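Local coordinates for protein beta-2-microglobulin (Ctenopharyngodon idella, PDB 5H5Z) that pairs as the light chain with the MHC class I heavy chain of a bony fish and so probably supports peptide presentation to the immune system, at residues 25-30 against 62-67; 6-11 against 81-86; 19-24 against 70-75; 10-15 against 92-97. The protein carries 1 engineered substitution. All coordinates share one frame; numbering follows the deposited sequence.

Interaction 1 of 4, residues 25-30 against 62-67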
# COMPACT_ATOMS: atom_id res chain seq x y z
N ILE B 25 3.23 -1.70 -14.29
CA ILE B 25 3.07 -1.84 -12.85
C ILE B 25 2.49 -3.20 -12.49
O ILE B 25 1.50 -3.65 -13.08
CB ILE B 25 2.17 -0.72 -12.27
CG1 ILE B 25 2.74 0.67 -12.61
CG2 ILE B 25 1.97 -0.91 -10.77
CD1 ILE B 25 1.77 1.82 -12.42
N CYS B 26 3.12 -3.85 -11.51
CA CYS B 26 2.57 -5.07 -10.95
C CYS B 26 2.35 -4.87 -9.45
O CYS B 26 3.30 -4.74 -8.69
CB CYS B 26 3.50 -6.25 -11.24
SG CYS B 26 2.92 -7.85 -10.64
N TYR B 27 1.08 -4.82 -9.06
CA TYR B 27 0.68 -4.65 -7.66
C TYR B 27 0.36 -6.00 -7.06
O TYR B 27 -0.58 -6.69 -7.49
CB TYR B 27 -0.53 -3.72 -7.56
CG TYR B 27 -0.98 -3.41 -6.15
CD1 TYR B 27 -0.08 -2.96 -5.18
CD2 TYR B 27 -2.32 -3.52 -5.79
CE1 TYR B 27 -0.50 -2.66 -3.89
CE2 TYR B 27 -2.76 -3.22 -4.51
CZ TYR B 27 -1.84 -2.79 -3.57
OH TYR B 27 -2.28 -2.50 -2.30
N VAL B 28 1.15 -6.38 -6.06
CA VAL B 28 1.04 -7.69 -5.42
C VAL B 28 0.60 -7.47 -3.98
O VAL B 28 1.33 -6.86 -3.20
CB VAL B 28 2.37 -8.46 -5.52
CG1 VAL B 28 2.26 -9.84 -4.87
CG2 VAL B 28 2.81 -8.59 -6.97
N SER B 29 -0.59 -7.95 -3.62
CA SER B 29 -1.19 -7.59 -2.35
C SER B 29 -1.84 -8.77 -1.64
O SER B 29 -1.92 -9.86 -2.20
CB SER B 29 -2.23 -6.49 -2.56
OG SER B 29 -3.29 -6.96 -3.38
N ASN B 30 -2.29 -8.54 -0.41
CA ASN B 30 -3.05 -9.53 0.35
C ASN B 30 -2.30 -10.83 0.62
O ASN B 30 -2.91 -11.91 0.66
CB ASN B 30 -4.40 -9.83 -0.35
CG ASN B 30 -5.32 -8.62 -0.41
OD1 ASN B 30 -5.14 -7.64 0.31
ND2 ASN B 30 -6.33 -8.70 -1.27
N GLN B 62 -1.88 -8.19 6.13
CA GLN B 62 -1.39 -8.76 4.87
C GLN B 62 -0.49 -7.77 4.15
O GLN B 62 -0.72 -6.56 4.18
CB GLN B 62 -2.56 -9.21 3.99
CG GLN B 62 -3.46 -10.24 4.66
CD GLN B 62 -4.62 -10.70 3.78
OE1 GLN B 62 -5.15 -11.80 3.97
NE2 GLN B 62 -5.03 -9.86 2.84
N PHE B 63 0.55 -8.30 3.51
CA PHE B 63 1.60 -7.50 2.88
C PHE B 63 1.23 -7.06 1.46
O PHE B 63 0.43 -7.71 0.79
CB PHE B 63 2.91 -8.29 2.85
CG PHE B 63 3.45 -8.62 4.20
CD1 PHE B 63 4.21 -7.68 4.89
CD2 PHE B 63 3.22 -9.86 4.80
CE1 PHE B 63 4.73 -7.97 6.15
CE2 PHE B 63 3.73 -10.16 6.05
CZ PHE B 63 4.49 -9.21 6.73
N HIS B 64 1.83 -5.96 1.01
CA HIS B 64 1.67 -5.52 -0.37
C HIS B 64 2.99 -4.96 -0.89
O HIS B 64 3.77 -4.36 -0.14
CB HIS B 64 0.53 -4.52 -0.53
CG HIS B 64 0.74 -3.23 0.21
ND1 HIS B 64 1.14 -2.07 -0.42
CD2 HIS B 64 0.60 -2.91 1.52
CE1 HIS B 64 1.24 -1.10 0.47
NE2 HIS B 64 0.92 -1.59 1.66
N LEU B 65 3.25 -5.20 -2.17
CA LEU B 65 4.42 -4.66 -2.85
C LEU B 65 4.04 -4.20 -4.24
O LEU B 65 3.13 -4.74 -4.86
CB LEU B 65 5.52 -5.72 -2.97
CG LEU B 65 6.22 -6.21 -1.70
CD1 LEU B 65 6.97 -7.49 -1.99
CD2 LEU B 65 7.16 -5.14 -1.14
N THR B 66 4.76 -3.20 -4.73
CA THR B 66 4.59 -2.74 -6.10
C THR B 66 5.92 -2.85 -6.84
O THR B 66 6.94 -2.33 -6.38
CB THR B 66 4.05 -1.30 -6.15
OG1 THR B 66 2.83 -1.22 -5.42
CG2 THR B 66 3.80 -0.86 -7.59
N LYS B 67 5.92 -3.55 -7.97
CA LYS B 67 7.06 -3.55 -8.87
C LYS B 67 6.68 -2.79 -10.12
O LYS B 67 5.57 -2.95 -10.64
CB LYS B 67 7.50 -4.96 -9.22
CG LYS B 67 8.89 -5.01 -9.83
CD LYS B 67 9.67 -6.17 -9.26
CE LYS B 67 11.16 -5.98 -9.41
NZ LYS B 67 11.87 -7.15 -8.82
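Two central strands of one sheet of the immunoglobulin C1-set sandwich, 25-29 and 63-67, run antiparallel, their axes 171° apart. Two hydrogen-bonded pairs lock the register. Cys26 N gives a nearly straight bond to Lys67 O (2.8 Å), and Lys67 N returns one to Cys26 O. Leu65 N lies 2.7 Å from Val28 O, and Val28 N bonds back to Leu65 O. Cys26, Val28, Leu65 and the start of Lys67 share the face turned to the sandwich interior, where Cys26 is joined to Cys81; the amine of Lys67 goes on to Ile38 O. The other face looks to the MHC class I heavy chain, whose Pro228 packs on Tyr27 and Thr66. CG of Tyr27 is anti to its backbone N (chi1 -177°), which runs the ring along the strands with its CD1/CE1 edge turned to 63-67, CD1 3.4 Å from Thr66 OG1. An alanine for Tyr27 would take away the ring edge beside Thr66 and His64 and would probably loosen the fit against heavy-chain Pro228. Ile25 and Thr66 run alongside one another, their CG2 methyls 3.7 Å apart. In the plane of the Tyr27 ring, His64 ND1 stands 3.9 Å from CE1.

Interaction 2 of 4, residues 6-11 against 81-86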
# COMPACT_ATOMS: atom_id res chain seq x y z
N PRO B 6 -0.94 -14.30 -2.89
CA PRO B 6 -1.06 -12.92 -3.37
C PRO B 6 -2.14 -12.68 -4.41
O PRO B 6 -2.38 -13.53 -5.29
CB PRO B 6 0.32 -12.64 -3.98
CG PRO B 6 0.87 -13.99 -4.32
CD PRO B 6 0.37 -14.89 -3.23
N LYS B 7 -2.80 -11.53 -4.29
CA LYS B 7 -3.56 -10.96 -5.40
C LYS B 7 -2.52 -10.28 -6.28
O LYS B 7 -1.62 -9.59 -5.77
CB LYS B 7 -4.60 -9.95 -4.91
CG LYS B 7 -5.55 -9.47 -6.00
CD LYS B 7 -6.29 -8.20 -5.60
CE LYS B 7 -7.51 -8.48 -4.73
NZ LYS B 7 -7.97 -7.23 -4.08
N ILE B 8 -2.62 -10.49 -7.59
CA ILE B 8 -1.64 -9.98 -8.55
C ILE B 8 -2.35 -9.21 -9.64
O ILE B 8 -3.18 -9.76 -10.37
CB ILE B 8 -0.83 -11.13 -9.20
CG1 ILE B 8 -0.22 -12.03 -8.13
CG2 ILE B 8 0.24 -10.56 -10.13
CD1 ILE B 8 0.28 -13.36 -8.66
N GLN B 9 -2.03 -7.93 -9.75
CA GLN B 9 -2.67 -7.05 -10.71
C GLN B 9 -1.62 -6.34 -11.54
O GLN B 9 -0.71 -5.69 -10.99
CB GLN B 9 -3.61 -6.06 -10.01
CG GLN B 9 -4.79 -6.74 -9.33
CD GLN B 9 -5.64 -5.78 -8.52
OE1 GLN B 9 -6.71 -5.37 -8.95
NE2 GLN B 9 -5.16 -5.42 -7.34
N VAL B 10 -1.75 -6.47 -12.85
CA VAL B 10 -0.77 -5.96 -13.81
C VAL B 10 -1.45 -4.94 -14.71
O VAL B 10 -2.47 -5.24 -15.34
CB VAL B 10 -0.15 -7.11 -14.65
CG1 VAL B 10 1.05 -6.60 -15.46
CG2 VAL B 10 0.28 -8.25 -13.76
N TYR B 11 -0.89 -3.74 -14.75
CA TYR B 11 -1.49 -2.62 -15.46
C TYR B 11 -0.43 -1.58 -15.80
O TYR B 11 0.72 -1.67 -15.35
CB TYR B 11 -2.61 -1.98 -14.62
CG TYR B 11 -2.22 -1.64 -13.19
CD1 TYR B 11 -2.21 -2.62 -12.20
CD2 TYR B 11 -1.88 -0.33 -12.83
CE1 TYR B 11 -1.86 -2.31 -10.89
CE2 TYR B 11 -1.53 -0.01 -11.52
CZ TYR B 11 -1.52 -1.01 -10.56
OH TYR B 11 -1.18 -0.72 -9.26
N CYS B 81 3.96 -10.29 -15.39
CA CYS B 81 4.52 -10.23 -14.05
C CYS B 81 4.52 -11.64 -13.49
O CYS B 81 3.47 -12.30 -13.44
CB CYS B 81 3.71 -9.28 -13.17
SG CYS B 81 4.25 -9.16 -11.45
N ARG B 82 5.70 -12.12 -13.10
CA ARG B 82 5.85 -13.44 -12.51
C ARG B 82 6.10 -13.34 -11.02
O ARG B 82 7.06 -12.70 -10.57
CB ARG B 82 6.98 -14.23 -13.19
CG ARG B 82 7.22 -15.61 -12.58
CD ARG B 82 8.06 -16.49 -13.49
NE ARG B 82 9.39 -15.94 -13.73
CZ ARG B 82 10.07 -16.06 -14.87
NH1 ARG B 82 9.54 -16.70 -15.91
NH2 ARG B 82 11.28 -15.53 -14.98
N VAL B 83 5.21 -13.97 -10.26
CA VAL B 83 5.26 -13.91 -8.80
C VAL B 83 5.48 -15.31 -8.22
O VAL B 83 4.77 -16.26 -8.56
CB VAL B 83 3.98 -13.28 -8.22
CG1 VAL B 83 4.05 -13.20 -6.70
CG2 VAL B 83 3.74 -11.90 -8.81
N LYS B 84 6.48 -15.43 -7.34
CA LYS B 84 6.78 -16.68 -6.66
C LYS B 84 6.65 -16.52 -5.14
O LYS B 84 7.47 -15.86 -4.50
CB LYS B 84 8.18 -17.19 -7.04
CG LYS B 84 8.33 -17.47 -8.53
CD LYS B 84 9.73 -17.93 -8.89
CE LYS B 84 9.87 -18.06 -10.40
NZ LYS B 84 11.18 -18.65 -10.79
N HIS B 85 5.59 -17.12 -4.59
CA HIS B 85 5.29 -17.06 -3.17
C HIS B 85 5.19 -18.48 -2.63
O HIS B 85 4.50 -19.32 -3.22
CB HIS B 85 3.98 -16.31 -2.94
CG HIS B 85 3.65 -16.06 -1.50
ND1 HIS B 85 2.51 -16.55 -0.90
CD2 HIS B 85 4.31 -15.36 -0.54
CE1 HIS B 85 2.48 -16.16 0.36
NE2 HIS B 85 3.56 -15.44 0.60
N MET B 86 5.88 -18.75 -1.52
CA MET B 86 6.05 -20.11 -1.02
C MET B 86 6.60 -20.98 -2.15
O MET B 86 7.69 -20.71 -2.66
CB MET B 86 4.74 -20.68 -0.45
CG MET B 86 4.07 -19.81 0.60
SD MET B 86 5.07 -19.65 2.10
CE MET B 86 4.89 -21.28 2.82
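Pro6 lays the CG-CD side of its ring against His85, CD coming to 3.6 Å from ND1 of the imidazole, the proline coming in at a slant. The same proline reaches inward with CG, 4.0 Å from Val83 CG1, the two side chains passing alongside with their tips pointing opposite ways. His85 has its CG anti to the backbone N (chi1 -174°), and its NE2 is hydrogen-bonded to Pro33 O, a tie that would limit rotation of the imidazole beside the proline. A glycine in place of Pro6 would remove the ring carbons that His85 and Val83 pack on, and would probably loosen this end of the interface.

Further along, Ile8 and Val83 meet tip to tip. CG1 of Ile8 is anti to the carbonyl carbon and the chain continues extended, so that CD1 arrives 3.7 Å from Val83 CB. This is the facing of two sheets in an immunoglobulin β-sandwich: strand 7-11 belongs to one, strand 81-85 to the other, and their axes pass 8.7 Å apart at 163°, a separation bridged by side chains rather than by backbone pairing. Every residue that touches is an alternate one along its strand, Pro6, Ile8 and Val10 against Cys81, Val83 and His85. Next to the disulfide that Cys81 forms with Cys26, Val10 turns CG2, the methyl anti to its carbonyl carbon, onto the cysteine, 3.6 Å from CB. Ile8 CG2 lies on the sulfur side of that cysteine, at 4.4 Å from Cys81 SG.

Interaction 3 of 4, residues 19-24 against 70-75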
# COMPACT_ATOMS: atom_id res chain seq x y z
N GLY B 19 3.67 2.50 -28.79
CA GLY B 19 4.66 3.50 -29.17
C GLY B 19 4.78 4.68 -28.23
O GLY B 19 5.47 5.65 -28.53
N LYS B 20 4.10 4.60 -27.09
CA LYS B 20 4.10 5.68 -26.10
C LYS B 20 4.83 5.25 -24.83
O LYS B 20 4.57 4.18 -24.29
CB LYS B 20 2.67 6.10 -25.78
CG LYS B 20 2.55 7.35 -24.93
CD LYS B 20 1.09 7.75 -24.73
CE LYS B 20 0.98 9.05 -23.94
NZ LYS B 20 -0.39 9.63 -24.01
N GLU B 21 5.73 6.11 -24.35
CA GLU B 21 6.43 5.87 -23.09
C GLU B 21 5.41 5.77 -21.96
O GLU B 21 4.49 6.58 -21.86
CB GLU B 21 7.46 6.97 -22.78
CG GLU B 21 8.67 6.99 -23.70
CD GLU B 21 9.64 5.83 -23.50
OE1 GLU B 21 9.48 5.05 -22.53
OE2 GLU B 21 10.57 5.71 -24.32
N ASN B 22 5.58 4.75 -21.12
CA ASN B 22 4.60 4.40 -20.11
C ASN B 22 5.32 3.73 -18.94
O ASN B 22 6.55 3.61 -18.94
CB ASN B 22 3.57 3.44 -20.72
CG ASN B 22 2.18 3.56 -20.11
OD1 ASN B 22 2.03 3.86 -18.92
ND2 ASN B 22 1.16 3.31 -20.92
N THR B 23 4.56 3.30 -17.94
CA THR B 23 5.11 2.56 -16.81
C THR B 23 4.29 1.29 -16.61
O THR B 23 3.07 1.33 -16.47
CB THR B 23 5.14 3.41 -15.52
OG1 THR B 23 5.89 4.61 -15.76
CG2 THR B 23 5.79 2.64 -14.37
N LEU B 24 4.99 0.16 -16.61
CA LEU B 24 4.38 -1.13 -16.35
C LEU B 24 4.40 -1.38 -14.85
O LEU B 24 5.45 -1.30 -14.21
CB LEU B 24 5.14 -2.22 -17.09
CG LEU B 24 4.67 -3.67 -16.91
CD1 LEU B 24 3.29 -3.91 -17.51
CD2 LEU B 24 5.71 -4.60 -17.52
N SER B 70 9.85 1.43 -16.49
CA SER B 70 9.50 2.14 -17.73
C SER B 70 9.36 1.14 -18.87
O SER B 70 10.13 0.19 -18.97
CB SER B 70 10.58 3.17 -18.07
OG SER B 70 10.39 3.68 -19.38
N PHE B 71 8.36 1.34 -19.72
CA PHE B 71 8.19 0.52 -20.92
C PHE B 71 7.46 1.28 -22.02
O PHE B 71 6.77 2.26 -21.76
CB PHE B 71 7.55 -0.86 -20.61
CG PHE B 71 6.03 -0.87 -20.56
CD1 PHE B 71 5.31 0.12 -19.89
CD2 PHE B 71 5.33 -1.91 -21.17
CE1 PHE B 71 3.92 0.08 -19.85
CE2 PHE B 71 3.94 -1.96 -21.13
CZ PHE B 71 3.24 -0.96 -20.47
N LYS B 72 7.68 0.83 -23.25
CA LYS B 72 7.01 1.39 -24.41
C LYS B 72 6.39 0.22 -25.17
O LYS B 72 7.05 -0.40 -26.00
CB LYS B 72 8.02 2.16 -25.27
CG LYS B 72 7.39 3.04 -26.34
CD LYS B 72 8.36 4.08 -26.88
CE LYS B 72 9.26 3.51 -27.97
NZ LYS B 72 9.96 4.58 -28.73
N PRO B 73 5.11 -0.09 -24.88
CA PRO B 73 4.48 -1.26 -25.49
C PRO B 73 4.33 -1.14 -27.01
O PRO B 73 3.93 -0.09 -27.52
CB PRO B 73 3.11 -1.33 -24.82
CG PRO B 73 2.84 0.06 -24.35
CD PRO B 73 4.17 0.62 -23.97
N GLU B 74 4.69 -2.20 -27.72
CA GLU B 74 4.52 -2.29 -29.17
C GLU B 74 3.73 -3.55 -29.51
O GLU B 74 3.57 -4.43 -28.66
CB GLU B 74 5.88 -2.29 -29.88
CG GLU B 74 6.79 -1.10 -29.57
CD GLU B 74 6.36 0.21 -30.23
OE1 GLU B 74 5.35 0.24 -30.96
OE2 GLU B 74 7.04 1.24 -30.01
N LYS B 75 3.24 -3.62 -30.74
CA LYS B 75 2.37 -4.72 -31.18
C LYS B 75 2.91 -6.14 -30.94
O LYS B 75 2.17 -7.01 -30.50
CB LYS B 75 1.99 -4.56 -32.66
CG LYS B 75 0.50 -4.33 -32.88
CD LYS B 75 -0.29 -5.61 -32.64
CE LYS B 75 -1.67 -5.31 -32.07
NZ LYS B 75 -2.62 -6.45 -32.25
O HOH W 1 8.52 5.32 -19.90
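Backbone hydrogen bonds set the frame in which strand 22-24 meets the end of strand 63-71, at one end of their pairing in a sheet of the immunoglobulin C1-set sandwich. Asn22 and Phe71 form an antiparallel hydrogen-bonded pair: Asn22 N lies 2.8 Å from Phe71 O, though bent at the hydrogen (132°), whereas Phe71 N points almost straight at Asn22 O, approaching from above the carbonyl plane. Past the strand ends, Gly19 N donates to Pro73 O at 2.9 Å, nearly along the C=O axis, and so ties the two loops together.

Apolar contact centres on the ring of Phe71. Its CG takes the crowded position between backbone N and carbonyl carbon (chi1 85°), swinging the ring beneath the opposing strand. Leu24 CB sits over one face as a CH-pi contact, 3.7 Å from the centroid of the Phe71 ring, and Pro73 CD lies over the opposite face, so the ring is held in a sandwich. Tyr79 and Trp94 also meet the Phe71 ring edge-to-face.

Polar side chains and water make up the remainder. One water donates to Glu21 OE1 and to Asn22 O and accepts from Ser70 OG, which lies 2.5 Å from it. Asn22 OD1 takes Thr23 N at 2.8 Å, on a lone pair in the amide plane, and also Tyr14 N. Glu21 OE2 and Lys72 NZ remain 4.6 Å apart, too far for a salt bridge.

The chemistry thus divides between a buried, clamped aromatic ring and a solvent-facing margin where water links the strands and opposite charges probably attract only loosely.

Interaction 4 of 4, residues 10-15 against 92-97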
# COMPACT_ATOMS: atom_id res chain seq x y z
N VAL B 10 -1.75 -6.47 -12.85
CA VAL B 10 -0.77 -5.96 -13.81
C VAL B 10 -1.45 -4.94 -14.71
O VAL B 10 -2.47 -5.24 -15.34
CB VAL B 10 -0.15 -7.11 -14.65
CG1 VAL B 10 1.05 -6.60 -15.46
CG2 VAL B 10 0.28 -8.25 -13.76
N TYR B 11 -0.89 -3.74 -14.75
CA TYR B 11 -1.49 -2.62 -15.46
C TYR B 11 -0.43 -1.58 -15.80
O TYR B 11 0.72 -1.67 -15.35
CB TYR B 11 -2.61 -1.98 -14.62
CG TYR B 11 -2.22 -1.64 -13.19
CD1 TYR B 11 -2.21 -2.62 -12.20
CD2 TYR B 11 -1.88 -0.33 -12.83
CE1 TYR B 11 -1.86 -2.31 -10.89
CE2 TYR B 11 -1.53 -0.01 -11.52
CZ TYR B 11 -1.52 -1.01 -10.56
OH TYR B 11 -1.18 -0.72 -9.26
N SER B 12 -0.81 -0.60 -16.60
CA SER B 12 0.08 0.50 -16.94
C SER B 12 -0.40 1.80 -16.30
O SER B 12 -1.60 1.95 -16.03
CB SER B 12 0.18 0.64 -18.46
OG SER B 12 -1.12 0.62 -19.03
N HIS B 13 0.53 2.71 -16.03
CA HIS B 13 0.21 4.02 -15.47
C HIS B 13 -0.79 4.76 -16.36
O HIS B 13 -1.84 5.19 -15.88
CB HIS B 13 1.49 4.85 -15.28
CG HIS B 13 1.28 6.18 -14.63
ND1 HIS B 13 1.90 6.54 -13.45
CD2 HIS B 13 0.52 7.24 -14.99
CE1 HIS B 13 1.53 7.77 -13.12
NE2 HIS B 13 0.70 8.22 -14.04
N TYR B 14 -0.46 4.89 -17.64
CA TYR B 14 -1.34 5.49 -18.63
C TYR B 14 -1.98 4.39 -19.48
O TYR B 14 -1.51 3.26 -19.45
CB TYR B 14 -0.53 6.44 -19.53
CG TYR B 14 0.14 7.58 -18.78
CD1 TYR B 14 -0.59 8.69 -18.36
CD2 TYR B 14 1.51 7.55 -18.51
CE1 TYR B 14 0.02 9.73 -17.68
CE2 TYR B 14 2.13 8.59 -17.83
CZ TYR B 14 1.38 9.68 -17.42
OH TYR B 14 1.98 10.72 -16.74
N PRO B 15 -3.05 4.73 -20.23
CA PRO B 15 -3.57 3.79 -21.22
C PRO B 15 -2.43 3.23 -22.07
O PRO B 15 -1.53 3.98 -22.48
CB PRO B 15 -4.49 4.67 -22.06
CG PRO B 15 -5.03 5.64 -21.08
CD PRO B 15 -3.88 5.95 -20.16
N ILE B 92 1.18 -13.44 -14.73
CA ILE B 92 0.01 -12.71 -15.21
C ILE B 92 0.43 -11.80 -16.37
O ILE B 92 1.29 -10.94 -16.20
CB ILE B 92 -0.66 -11.90 -14.07
CG1 ILE B 92 -0.94 -12.79 -12.85
CG2 ILE B 92 -1.93 -11.20 -14.54
CD1 ILE B 92 -1.96 -13.89 -13.06
N VAL B 93 -0.18 -12.01 -17.53
CA VAL B 93 0.10 -11.22 -18.73
C VAL B 93 -0.63 -9.87 -18.64
O VAL B 93 -1.80 -9.81 -18.27
CB VAL B 93 -0.32 -11.98 -20.01
CG1 VAL B 93 -0.20 -11.09 -21.25
CG2 VAL B 93 0.52 -13.24 -20.18
N TRP B 94 0.08 -8.80 -18.99
CA TRP B 94 -0.50 -7.46 -19.05
C TRP B 94 -1.54 -7.32 -20.16
O TRP B 94 -1.25 -7.62 -21.32
CB TRP B 94 0.60 -6.43 -19.23
CG TRP B 94 0.08 -5.05 -19.45
CD1 TRP B 94 -0.62 -4.29 -18.56
CD2 TRP B 94 0.23 -4.26 -20.63
NE1 TRP B 94 -0.93 -3.07 -19.12
CE2 TRP B 94 -0.42 -3.02 -20.39
CE3 TRP B 94 0.83 -4.47 -21.88
CZ2 TRP B 94 -0.47 -2.00 -21.34
CZ3 TRP B 94 0.78 -3.46 -22.83
CH2 TRP B 94 0.14 -2.23 -22.55
N GLU B 95 -2.73 -6.88 -19.78
CA GLU B 95 -3.84 -6.61 -20.70
C GLU B 95 -3.94 -5.10 -20.88
O GLU B 95 -4.14 -4.37 -19.91
CB GLU B 95 -5.14 -7.16 -20.10
CG GLU B 95 -6.42 -6.61 -20.71
CD GLU B 95 -6.60 -7.05 -22.15
OE1 GLU B 95 -6.96 -8.23 -22.37
OE2 GLU B 95 -6.39 -6.22 -23.05
N SER B 96 -3.81 -4.63 -22.13
CA SER B 96 -3.80 -3.19 -22.41
C SER B 96 -5.17 -2.50 -22.32
O SER B 96 -5.23 -1.28 -22.18
CB SER B 96 -3.18 -2.92 -23.78
OG SER B 96 -4.03 -3.35 -24.82
N ASN B 97 -6.26 -3.25 -22.39
CA ASN B 97 -7.61 -2.64 -22.41
C ASN B 97 -7.84 -1.77 -23.65
O ASN B 97 -8.90 -1.17 -23.82
CB ASN B 97 -7.88 -1.80 -21.15
CG ASN B 97 -7.84 -2.61 -19.86
OD1 ASN B 97 -8.43 -3.69 -19.77
ND2 ASN B 97 -7.15 -2.09 -18.85
O HOH W 2 -3.54 -6.82 -17.26
O HOH W 3 -4.23 -3.66 -17.14
O HOH W 4 -3.11 -1.26 -18.43
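Trp94 carries its CG anti to the backbone N (chi1 174°), and a chi2 of 65° then turns the indole so that its pyrrole edge runs along strand 10-12. CD1 of Trp94 comes to 3.6 Å from Tyr11 CA, with the edge of the ring directed at the backbone. Ser12 holds its OG in the crowded position between backbone N and carbonyl carbon (chi1 48°), which sets the hydroxyl 3.6 Å from Trp94 CZ2; that hydroxyl donates to Tyr14 O and so closes the bend after the strand.

Water supplies the polar links between the segments. One molecule accepts from both Ser12 N and Trp94 NE1, at 2.9 Å from the indole nitrogen. Two more donate to Val10 O; the first takes Glu95 N and the second donates to Glu95 O, so a single carbonyl is tied through solvent to both backbone polar groups of Glu95. Val10 also spreads its methyls, CG1 lying 3.8 Å from Trp94 CB and CG2 3.8 Å from Ile92 CG2.

Over one face of the indole lies Ser96 CA, and Phe71 meets the ring edge-to-face. Glu95 forms a salt bridge with Lys188 of the MHC class I heavy chain, and Tyr11 OH is hydrogen-bonded to Pro228 O of that chain. The arrangement is that of an immunoglobulin C1-set sandwich, in which the first strand of one sheet and the tail after the last strand of the other meet across the two sheets, beside the heavy-chain interface.

How the interactions relate
The four contacts lie within one β-sandwich. Interactions 1 and 3 both pair strand 22-31 with strand 63-71, their centres about 21 Å apart on opposite sides of the chain's centre. Interactions 2 and 4 both start from strand 7-12, share Val10 and Tyr11, and cross to the second sheet, reaching its neighbouring strands 79-85 and 88-93. Interactions 1 and 2, centres about 7 Å apart, are joined covalently by the Cys26-Cys81 disulfide; interactions 3 and 4, about 10 Å apart, by a probable hydrogen bond between Thr23 O and His13 N. In sequence 6-11 and 10-15 come first, then 19-24 and 25-30, 62-67 and 70-75, and last 81-86 and 92-97, so early and late strands together build the domain that meets the heavy chain.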